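Local coordinates for protein Non-reducing end beta-L-arabinofuranosidase (Bacteroides thetaiotaomicron, PDB 5MQO) that is a gut-bacterial GH127 glycoside hydrolase that probably acts on plant pectin, perhaps as an aceric acidase, at residues S22-Q30 against M36-V44; Y509-N520 against K568-M579. All blocks are in the same frame, centred on the assembly; numbering follows the deposited sequence.

Interaction 1. Residues S22-Q30 against M36-V44; sequences SNGLTDMSQ and MANTGIDAV
The N-terminal loop 22-30 folds back on the short edge strand 37-38 and the beta turn after it, with Gly24 lying against Asn38, Thr39 and Gly40. Gly24 and Gly40 are neighbours, their CA atoms 3.9 Å apart. The CA of Gly24 sits 3.2 Å from Thr39 O. Gly24 CA also lies 3.8 Å from Asn38 CB, so the backbone packs directly on that side chain. Beside this close approach, Ile41 N donates to Asn23 O at 3.1 Å, with an N-H...O angle of 153°. Ile41 follows Gly40 in a type I turn that closes at Ala43. The CD1 of Ile41 meets Leu25 CD1 at 4.3 Å.

Asn38 carries the middle of the contact. Its CG is anti to its own carbonyl carbon (chi1 -82°), which lays the amide against Thr26. Asn38 CB lies 3.3 Å from Thr26 O. Asn38 OD1 is 3.2 Å from Thr26 O, but both are acceptors and do not bond. OD1 instead accepts from Trp393 NE1 of helix 382-399. Replacing Asn38 by an alanine is likely to leave the Trp393 indole N-H without this acceptor and open a gap beside Thr26. Farther along, Ala37 CB rests 3.7 Å from Ser29 N, whose N-H is already given to Asp27 OD1 in an Asx turn. The pair of segments is wedged between elements of the fold: Leu25 and Ile41 pack on Val203 of helix 192-208, Met28 lies on helix 382-399, and Ala37 bonds through its backbone to Leu476 of strand 474-477.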
loop_
_atom_site.group_PDB
_atom_site.type_symbol
_atom_site.label_atom_id
_atom_site.label_comp_id
_atom_site.label_asym_id
_atom_site.label_seq_id
_atom_site.Cartn_x
_atom_site.Cartn_y
_atom_site.Cartn_z
ATOM N N SER A 22 18.725 -6.120 -11.617
ATOM C CA SER A 22 19.677 -4.988 -11.785
ATOM C C SER A 22 19.076 -3.658 -11.354
ATOM O O SER A 22 19.816 -2.803 -10.850
ATOM C CB SER A 22 20.151 -4.886 -13.239
ATOM N N ASN A 23 17.755 -3.485 -11.516
ATOM C CA ASN A 23 17.206 -2.139 -11.758
ATOM C C ASN A 23 15.802 -1.743 -11.184
ATOM O O ASN A 23 15.234 -0.689 -11.562
ATOM C CB ASN A 23 17.185 -1.972 -13.285
ATOM C CG ASN A 23 17.130 -0.531 -13.709
ATOM O OD1 ASN A 23 17.788 0.322 -13.106
ATOM N ND2 ASN A 23 16.324 -0.243 -14.731
ATOM N N GLY A 24 15.242 -2.558 -10.297
ATOM C CA GLY A 24 13.891 -2.299 -9.762
ATOM C C GLY A 24 13.764 -1.108 -8.805
ATOM O O GLY A 24 14.765 -0.626 -8.282
ATOM N N LEU A 25 12.531 -0.625 -8.609
ATOM C CA LEU A 25 12.177 0.327 -7.532
ATOM C C LEU A 25 12.793 -0.078 -6.210
ATOM O O LEU A 25 13.313 0.779 -5.477
ATOM C CB LEU A 25 10.656 0.405 -7.349
ATOM C CG LEU A 25 10.020 1.355 -6.322
ATOM C CD1 LEU A 25 10.445 2.795 -6.580
ATOM C CD2 LEU A 25 8.506 1.232 -6.404
ATOM N N THR A 26 12.711 -1.374 -5.898
ATOM C CA THR A 26 13.603 -1.982 -4.906
ATOM C C THR A 26 14.293 -3.249 -5.408
ATOM O O THR A 26 13.662 -4.215 -5.838
ATOM C CB THR A 26 12.923 -2.239 -3.537
ATOM O OG1 THR A 26 11.628 -2.807 -3.725
ATOM C CG2 THR A 26 12.776 -0.917 -2.798
ATOM N N ASP A 27 15.605 -3.249 -5.242
ATOM C CA ASP A 27 16.450 -4.199 -5.862
ATOM C C ASP A 27 17.064 -5.199 -4.887
ATOM O O ASP A 27 18.200 -5.021 -4.450
ATOM C CB ASP A 27 17.530 -3.407 -6.560
ATOM C CG ASP A 27 18.402 -4.253 -7.398
ATOM O OD1 ASP A 27 17.983 -5.381 -7.732
ATOM O OD2 ASP A 27 19.505 -3.766 -7.724
ATOM N N MET A 28 16.337 -6.281 -4.599
ATOM C CA MET A 28 16.866 -7.419 -3.826
ATOM C C MET A 28 17.612 -8.453 -4.719
ATOM O O MET A 28 17.843 -9.592 -4.331
ATOM C CB MET A 28 15.731 -8.084 -3.034
ATOM C CG MET A 28 15.108 -7.131 -2.034
ATOM S SD MET A 28 13.861 -7.692 -0.860
ATOM C CE MET A 28 14.535 -9.247 -0.386
ATOM N N SER A 29 18.037 -8.034 -5.904
ATOM C CA SER A 29 18.619 -8.942 -6.876
ATOM C C SER A 29 19.955 -9.564 -6.432
ATOM O O SER A 29 20.243 -10.677 -6.815
ATOM C CB SER A 29 18.773 -8.211 -8.200
ATOM O OG SER A 29 19.699 -7.145 -8.059
ATOM N N GLN A 30 20.735 -8.847 -5.616
ATOM C CA GLN A 30 21.983 -9.354 -4.994
ATOM C C GLN A 30 21.812 -9.771 -3.535
ATOM O O GLN A 30 22.792 -10.120 -2.886
ATOM C CB GLN A 30 23.089 -8.281 -4.994
ATOM C CG GLN A 30 23.303 -7.533 -6.296
ATOM C CD GLN A 30 23.970 -8.390 -7.353
ATOM O OE1 GLN A 30 25.132 -8.752 -7.207
ATOM N NE2 GLN A 30 23.237 -8.724 -8.426
ATOM N N MET A 36 12.918 -13.556 -4.290
ATOM C CA MET A 36 12.489 -12.843 -5.475
ATOM C C MET A 36 13.032 -11.431 -5.466
ATOM O O MET A 36 13.384 -10.905 -4.415
ATOM C CB MET A 36 10.990 -12.707 -5.482
ATOM C CG MET A 36 10.225 -13.994 -5.374
ATOM S SD MET A 36 8.530 -13.505 -5.087
ATOM C CE MET A 36 7.686 -15.074 -5.224
ATOM N N ALA A 37 13.064 -10.827 -6.644
ATOM C CA ALA A 37 13.442 -9.440 -6.807
ATOM C C ALA A 37 12.476 -8.737 -7.774
ATOM O O ALA A 37 11.694 -9.399 -8.472
ATOM C CB ALA A 37 14.866 -9.368 -7.296
ATOM N N ASN A 38 12.479 -7.401 -7.749
ATOM C CA ASN A 38 11.631 -6.608 -8.650
ATOM C C ASN A 38 12.038 -6.770 -10.128
ATOM O O ASN A 38 13.175 -7.129 -10.467
ATOM C CB ASN A 38 11.692 -5.097 -8.318
ATOM C CG ASN A 38 10.766 -4.663 -7.156
ATOM O OD1 ASN A 38 10.638 -5.326 -6.131
ATOM N ND2 ASN A 38 10.157 -3.508 -7.315
ATOM N N THR A 39 11.067 -6.488 -10.991
ATOM C CA THR A 39 11.307 -6.111 -12.365
ATOM C C THR A 39 11.889 -4.704 -12.340
ATOM O O THR A 39 11.661 -3.942 -11.395
ATOM C CB THR A 39 10.011 -6.045 -13.208
ATOM O OG1 THR A 39 9.245 -4.874 -12.870
ATOM C CG2 THR A 39 9.176 -7.268 -13.037
ATOM N N GLY A 40 12.606 -4.358 -13.402
ATOM C CA GLY A 40 13.210 -3.040 -13.560
ATOM C C GLY A 40 12.147 -1.976 -13.528
ATOM O O GLY A 40 10.996 -2.219 -13.858
ATOM N N ILE A 41 12.537 -0.789 -13.095
ATOM C CA ILE A 41 11.609 0.329 -12.904
ATOM C C ILE A 41 10.950 0.753 -14.220
ATOM O O ILE A 41 9.847 1.292 -14.202
ATOM C CB ILE A 41 12.325 1.503 -12.162
ATOM C CG1 ILE A 41 11.320 2.512 -11.628
ATOM C CG2 ILE A 41 13.355 2.201 -13.035
ATOM C CD1 ILE A 41 11.912 3.440 -10.593
ATOM N N ASP A 42 11.622 0.453 -15.336
ATOM C CA ASP A 42 11.168 0.747 -16.718
ATOM C C ASP A 42 10.464 -0.402 -17.495
ATOM O O ASP A 42 9.926 -0.186 -18.613
ATOM C CB ASP A 42 12.355 1.282 -17.560
ATOM C CG ASP A 42 13.564 0.288 -17.669
ATOM O OD1 ASP A 42 13.700 -0.708 -16.924
ATOM O OD2 ASP A 42 14.423 0.546 -18.526
ATOM N N ALA A 43 10.424 -1.592 -16.896
ATOM C CA ALA A 43 9.965 -2.813 -17.577
ATOM C C ALA A 43 8.461 -2.995 -17.744
ATOM O O ALA A 43 8.046 -3.654 -18.684
ATOM C CB ALA A 43 10.520 -4.029 -16.862
ATOM N N VAL A 44 7.651 -2.451 -16.838
ATOM C CA VAL A 44 6.209 -2.684 -16.861
ATOM C C VAL A 44 5.513 -1.356 -17.142
ATOM O O VAL A 44 5.787 -0.379 -16.458
ATOM C CB VAL A 44 5.718 -3.307 -15.525
ATOM C CG1 VAL A 44 4.218 -3.582 -15.546
ATOM C CG2 VAL A 44 6.465 -4.608 -15.226
#

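Interaction 2. Residues Y509-N520 against K568-M579; sequences YPWEGNVRVTLN and KKGDVVELVMDM
Val515 and Leu575 face each other on the buried side of two paired strands, their CB atoms 4.2 Å apart, and Val517 and Val573 repeat the pairing two residues along. Met577 extends this row: its thioether bends at chi3 (-73°) and brings CE to 3.7 Å from Val515 CG2. Beyond it, the CE of Met579 reaches Tyr509 CE1 at 3.8 Å, meeting the ring obliquely. Val517 and Val573 also touch Phe533 of strand 529-535, which belongs to another sheet of the fold.

Strands 514-520 and 572-577 run antiparallel at 167°. Both fall in the GH127 middle-domain range and lie within a seven-stranded antiparallel sheet. Val515 with Leu575 and Val517 with Val573 are the hydrogen-bonded pairs. Leu575 N to Val515 O is the weak bond of the four. At one end, Met577 N donates to Gly513 O. At the other, a type II turn from Lys568 to Asp571 puts Gly570 N 2.7 Å from Leu519 O, and Asp571 OD2 takes the N-H of Lys568.

The other face of the pair bears Thr518 and Val572, whose CG2 atoms lie 4.0 Å apart, then Arg516 and Glu574. These two side chains run alongside each other, with guanidinium and carboxylate planes 17° apart. Arg516 NE and NH2 both grip Glu574 OE1 from one face of the carboxylate, each at 3.1 Å, in a side-on salt bridge.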
loop_
_atom_site.group_PDB
_atom_site.type_symbol
_atom_site.label_atom_id
_atom_site.label_comp_id
_atom_site.label_asym_id
_atom_site.label_seq_id
_atom_site.Cartn_x
_atom_site.Cartn_y
_atom_site.Cartn_z
ATOM N N TYR A 509 -9.626 -6.753 -15.070
ATOM C CA TYR A 509 -9.349 -6.745 -13.616
ATOM C C TYR A 509 -9.116 -5.304 -13.152
ATOM O O TYR A 509 -8.551 -4.509 -13.909
ATOM C CB TYR A 509 -8.089 -7.592 -13.333
ATOM C CG TYR A 509 -7.902 -8.117 -11.916
ATOM C CD1 TYR A 509 -8.416 -9.358 -11.523
ATOM C CD2 TYR A 509 -7.179 -7.405 -10.986
ATOM C CE1 TYR A 509 -8.221 -9.843 -10.234
ATOM C CE2 TYR A 509 -6.991 -7.890 -9.704
ATOM C CZ TYR A 509 -7.509 -9.101 -9.323
ATOM O OH TYR A 509 -7.297 -9.536 -8.029
ATOM N N PRO A 510 -9.585 -4.926 -11.963
ATOM C CA PRO A 510 -10.310 -5.765 -11.011
ATOM C C PRO A 510 -11.807 -6.022 -11.309
ATOM O O PRO A 510 -12.462 -6.724 -10.529
ATOM C CB PRO A 510 -10.189 -4.952 -9.727
ATOM C CG PRO A 510 -10.298 -3.545 -10.214
ATOM C CD PRO A 510 -9.619 -3.512 -11.567
ATOM N N TRP A 511 -12.334 -5.489 -12.416
ATOM C CA TRP A 511 -13.761 -5.565 -12.679
ATOM C C TRP A 511 -14.191 -6.969 -13.047
ATOM O O TRP A 511 -15.320 -7.325 -12.785
ATOM C CB TRP A 511 -14.187 -4.561 -13.736
ATOM C CG TRP A 511 -13.722 -3.168 -13.454
ATOM C CD1 TRP A 511 -13.026 -2.365 -14.295
ATOM C CD2 TRP A 511 -13.887 -2.424 -12.245
ATOM N NE1 TRP A 511 -12.740 -1.165 -13.694
ATOM C CE2 TRP A 511 -13.263 -1.176 -12.433
ATOM C CE3 TRP A 511 -14.505 -2.689 -11.013
ATOM C CZ2 TRP A 511 -13.244 -0.192 -11.449
ATOM C CZ3 TRP A 511 -14.484 -1.713 -10.034
ATOM C CH2 TRP A 511 -13.866 -0.472 -10.259
ATOM N N GLU A 512 -13.292 -7.758 -13.642
ATOM C CA GLU A 512 -13.543 -9.163 -14.015
ATOM C C GLU A 512 -12.299 -9.972 -13.744
ATOM O O GLU A 512 -11.199 -9.423 -13.682
ATOM C CB GLU A 512 -13.891 -9.292 -15.498
ATOM C CG GLU A 512 -15.051 -8.406 -15.944
ATOM C CD GLU A 512 -15.458 -8.619 -17.397
ATOM O OE1 GLU A 512 -14.763 -8.125 -18.326
ATOM O OE2 GLU A 512 -16.511 -9.265 -17.602
ATOM N N GLY A 513 -12.468 -11.276 -13.609
ATOM C CA GLY A 513 -11.395 -12.159 -13.156
ATOM C C GLY A 513 -10.759 -12.981 -14.262
ATOM O O GLY A 513 -10.301 -14.093 -13.983
ATOM N N ASN A 514 -10.715 -12.447 -15.490
ATOM C CA ASN A 514 -10.135 -13.156 -16.632
ATOM C C ASN A 514 -8.844 -12.523 -17.040
ATOM O O ASN A 514 -8.842 -11.368 -17.465
ATOM C CB ASN A 514 -11.071 -13.123 -17.838
ATOM C CG ASN A 514 -12.430 -13.694 -17.527
ATOM O OD1 ASN A 514 -12.545 -14.813 -17.014
ATOM N ND2 ASN A 514 -13.473 -12.912 -17.790
ATOM N N VAL A 515 -7.749 -13.281 -16.951
ATOM C CA VAL A 515 -6.424 -12.777 -17.347
ATOM C C VAL A 515 -5.822 -13.586 -18.495
ATOM O O VAL A 515 -5.908 -14.800 -18.534
ATOM C CB VAL A 515 -5.455 -12.727 -16.145
ATOM C CG1 VAL A 515 -4.137 -12.044 -16.504
ATOM C CG2 VAL A 515 -6.116 -11.988 -14.993
ATOM N N ARG A 516 -5.233 -12.878 -19.440
ATOM C CA ARG A 516 -4.540 -13.503 -20.520
ATOM C C ARG A 516 -3.151 -12.927 -20.568
ATOM O O ARG A 516 -2.994 -11.697 -20.659
ATOM C CB ARG A 516 -5.249 -13.230 -21.841
ATOM C CG ARG A 516 -4.557 -13.833 -23.059
ATOM C CD ARG A 516 -5.300 -13.453 -24.312
ATOM N NE ARG A 516 -6.641 -14.013 -24.319
ATOM C CZ ARG A 516 -7.542 -13.806 -25.274
ATOM N NH1 ARG A 516 -7.264 -13.053 -26.337
ATOM N NH2 ARG A 516 -8.733 -14.375 -25.160
ATOM N N VAL A 517 -2.168 -13.834 -20.523
ATOM C CA VAL A 517 -0.763 -13.510 -20.697
ATOM C C VAL A 517 -0.336 -14.053 -22.060
ATOM O O VAL A 517 -0.471 -15.245 -22.356
ATOM C CB VAL A 517 0.101 -14.055 -19.531
ATOM C CG1 VAL A 517 1.585 -13.757 -19.739
ATOM C CG2 VAL A 517 -0.366 -13.409 -18.234
ATOM N N THR A 518 0.150 -13.149 -22.896
ATOM C CA THR A 518 0.578 -13.482 -24.234
ATOM C C THR A 518 2.070 -13.214 -24.291
ATOM O O THR A 518 2.488 -12.128 -23.914
ATOM C CB THR A 518 -0.144 -12.600 -25.266
ATOM O OG1 THR A 518 -1.567 -12.634 -25.024
ATOM C CG2 THR A 518 0.176 -13.062 -26.672
ATOM N N LEU A 519 2.846 -14.192 -24.770
ATOM C CA LEU A 519 4.305 -14.065 -24.927
ATOM C C LEU A 519 4.750 -13.547 -26.280
ATOM O O LEU A 519 4.719 -14.307 -27.234
ATOM C CB LEU A 519 4.938 -15.430 -24.748
ATOM C CG LEU A 519 4.841 -15.914 -23.314
ATOM C CD1 LEU A 519 4.944 -17.420 -23.312
ATOM C CD2 LEU A 519 5.931 -15.281 -22.440
ATOM N N ASN A 520 5.191 -12.285 -26.362
ATOM C CA ASN A 520 5.658 -11.710 -27.639
ATOM C C ASN A 520 7.030 -12.187 -27.988
ATOM O O ASN A 520 7.195 -12.799 -29.006
ATOM C CB ASN A 520 5.694 -10.191 -27.633
ATOM C CG ASN A 520 4.332 -9.564 -27.506
ATOM O OD1 ASN A 520 4.237 -8.393 -27.139
ATOM N ND2 ASN A 520 3.270 -10.318 -27.786
ATOM N N LYS A 568 7.342 -20.686 -26.316
ATOM C CA LYS A 568 7.611 -20.221 -27.680
ATOM C C LYS A 568 6.957 -18.867 -27.848
ATOM O O LYS A 568 5.973 -18.564 -27.160
ATOM C CB LYS A 568 6.988 -21.173 -28.733
ATOM C CG LYS A 568 7.227 -22.671 -28.541
ATOM C CD LYS A 568 8.690 -23.070 -28.733
ATOM C CE LYS A 568 9.056 -24.354 -27.983
ATOM N NZ LYS A 568 8.077 -25.472 -28.159
ATOM N N LYS A 569 7.452 -18.081 -28.802
ATOM C CA LYS A 569 6.744 -16.870 -29.216
ATOM C C LYS A 569 5.266 -17.162 -29.465
ATOM O O LYS A 569 4.901 -18.254 -29.894
ATOM C CB LYS A 569 7.367 -16.248 -30.465
ATOM C CG LYS A 569 6.475 -15.213 -31.152
ATOM C CD LYS A 569 7.235 -14.279 -32.078
ATOM C CE LYS A 569 6.294 -13.180 -32.552
ATOM N NZ LYS A 569 6.948 -12.251 -33.512
ATOM N N GLY A 570 4.423 -16.190 -29.120
ATOM C CA GLY A 570 2.998 -16.254 -29.364
ATOM C C GLY A 570 2.202 -17.160 -28.454
ATOM O O GLY A 570 0.980 -17.225 -28.606
ATOM N N ASP A 571 2.850 -17.857 -27.508
ATOM C CA ASP A 571 2.093 -18.669 -26.520
ATOM C C ASP A 571 1.141 -17.760 -25.714
ATOM O O ASP A 571 1.349 -16.530 -25.578
ATOM C CB ASP A 571 3.005 -19.508 -25.575
ATOM C CG ASP A 571 3.615 -20.773 -26.251
ATOM O OD1 ASP A 571 3.015 -21.344 -27.177
ATOM O OD2 ASP A 571 4.712 -21.213 -25.843
ATOM N N VAL A 572 0.078 -18.385 -25.215
ATOM C CA VAL A 572 -0.996 -17.691 -24.514
ATOM C C VAL A 572 -1.384 -18.495 -23.286
ATOM O O VAL A 572 -1.809 -19.634 -23.413
ATOM C CB VAL A 572 -2.208 -17.529 -25.453
ATOM C CG1 VAL A 572 -3.503 -17.257 -24.695
ATOM C CG2 VAL A 572 -1.940 -16.424 -26.463
ATOM N N VAL A 573 -1.231 -17.905 -22.106
ATOM C CA VAL A 573 -1.814 -18.447 -20.882
ATOM C C VAL A 573 -3.031 -17.606 -20.489
ATOM O O VAL A 573 -3.044 -16.381 -20.671
ATOM C CB VAL A 573 -0.822 -18.424 -19.706
ATOM C CG1 VAL A 573 -1.335 -19.297 -18.564
ATOM C CG2 VAL A 573 0.548 -18.894 -20.143
ATOM N N GLU A 574 -4.037 -18.272 -19.933
ATOM C CA GLU A 574 -5.293 -17.630 -19.587
ATOM C C GLU A 574 -5.830 -18.132 -18.237
ATOM O O GLU A 574 -6.287 -19.269 -18.107
ATOM C CB GLU A 574 -6.320 -17.829 -20.702
ATOM C CG GLU A 574 -7.444 -16.803 -20.687
ATOM C CD GLU A 574 -8.342 -16.899 -21.908
ATOM O OE1 GLU A 574 -7.914 -16.452 -23.001
ATOM O OE2 GLU A 574 -9.467 -17.432 -21.758
ATOM N N LEU A 575 -5.750 -17.263 -17.231
ATOM C CA LEU A 575 -6.282 -17.526 -15.904
ATOM C C LEU A 575 -7.717 -17.091 -15.908
ATOM O O LEU A 575 -7.998 -15.962 -16.306
ATOM C CB LEU A 575 -5.506 -16.702 -14.896
ATOM C CG LEU A 575 -5.907 -16.839 -13.430
ATOM C CD1 LEU A 575 -5.721 -18.260 -12.917
ATOM C CD2 LEU A 575 -5.107 -15.861 -12.587
ATOM N N VAL A 576 -8.624 -17.983 -15.509
ATOM C CA VAL A 576 -10.018 -17.600 -15.238
ATOM C C VAL A 576 -10.290 -17.771 -13.753
ATOM O O VAL A 576 -10.344 -18.888 -13.274
ATOM C CB VAL A 576 -11.040 -18.451 -16.034
ATOM C CG1 VAL A 576 -12.479 -17.995 -15.764
ATOM C CG2 VAL A 576 -10.743 -18.395 -17.519
ATOM N N MET A 577 -10.431 -16.660 -13.037
ATOM C CA MET A 577 -10.785 -16.654 -11.600
ATOM C C MET A 577 -12.261 -16.375 -11.498
ATOM O O MET A 577 -12.734 -15.448 -12.123
ATOM C CB MET A 577 -10.020 -15.555 -10.829
ATOM C CG MET A 577 -8.510 -15.788 -10.706
ATOM S SD MET A 577 -7.469 -14.341 -10.308
ATOM C CE MET A 577 -7.494 -13.460 -11.856
ATOM N N ASP A 578 -12.999 -17.187 -10.755
ATOM C CA ASP A 578 -14.371 -16.826 -10.419
ATOM C C ASP A 578 -14.310 -15.641 -9.503
ATOM O O ASP A 578 -13.518 -15.619 -8.572
ATOM C CB ASP A 578 -15.099 -17.939 -9.683
ATOM C CG ASP A 578 -15.644 -18.996 -10.611
ATOM O OD1 ASP A 578 -15.290 -19.021 -11.831
ATOM O OD2 ASP A 578 -16.436 -19.816 -10.088
ATOM N N MET A 579 -15.162 -14.669 -9.758
ATOM C CA MET A 579 -15.167 -13.447 -9.001
ATOM C C MET A 579 -16.587 -13.117 -8.568
ATOM O O MET A 579 -17.160 -12.115 -8.962
ATOM C CB MET A 579 -14.547 -12.345 -9.847
ATOM C CG MET A 579 -14.268 -11.105 -9.036
ATOM S SD MET A 579 -13.702 -9.741 -10.024
ATOM C CE MET A 579 -11.997 -10.201 -10.207
#

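Overall arrangement
Interaction 1 is a buried loop contact at the edge of the fold's sheets, whereas interaction 2 is a partly buried strand pair inside one of them. Their centres are 23 Å apart, and their nearest atoms about 10 Å, so they do not touch. They are linked through the seven-stranded sheet: segment 36-44 runs into its outermost strand 44-46, and strands 489-494 and 500-506 separate that from 514-521. Segment 22-30 is irregular, and a single backbone bond joins it to 36-44; the rest is packing of Asn38, the glycines and a few apolar side chains. Interaction 2 relies on a regular ladder, with an apolar face turned inward and a charged pair on the other face.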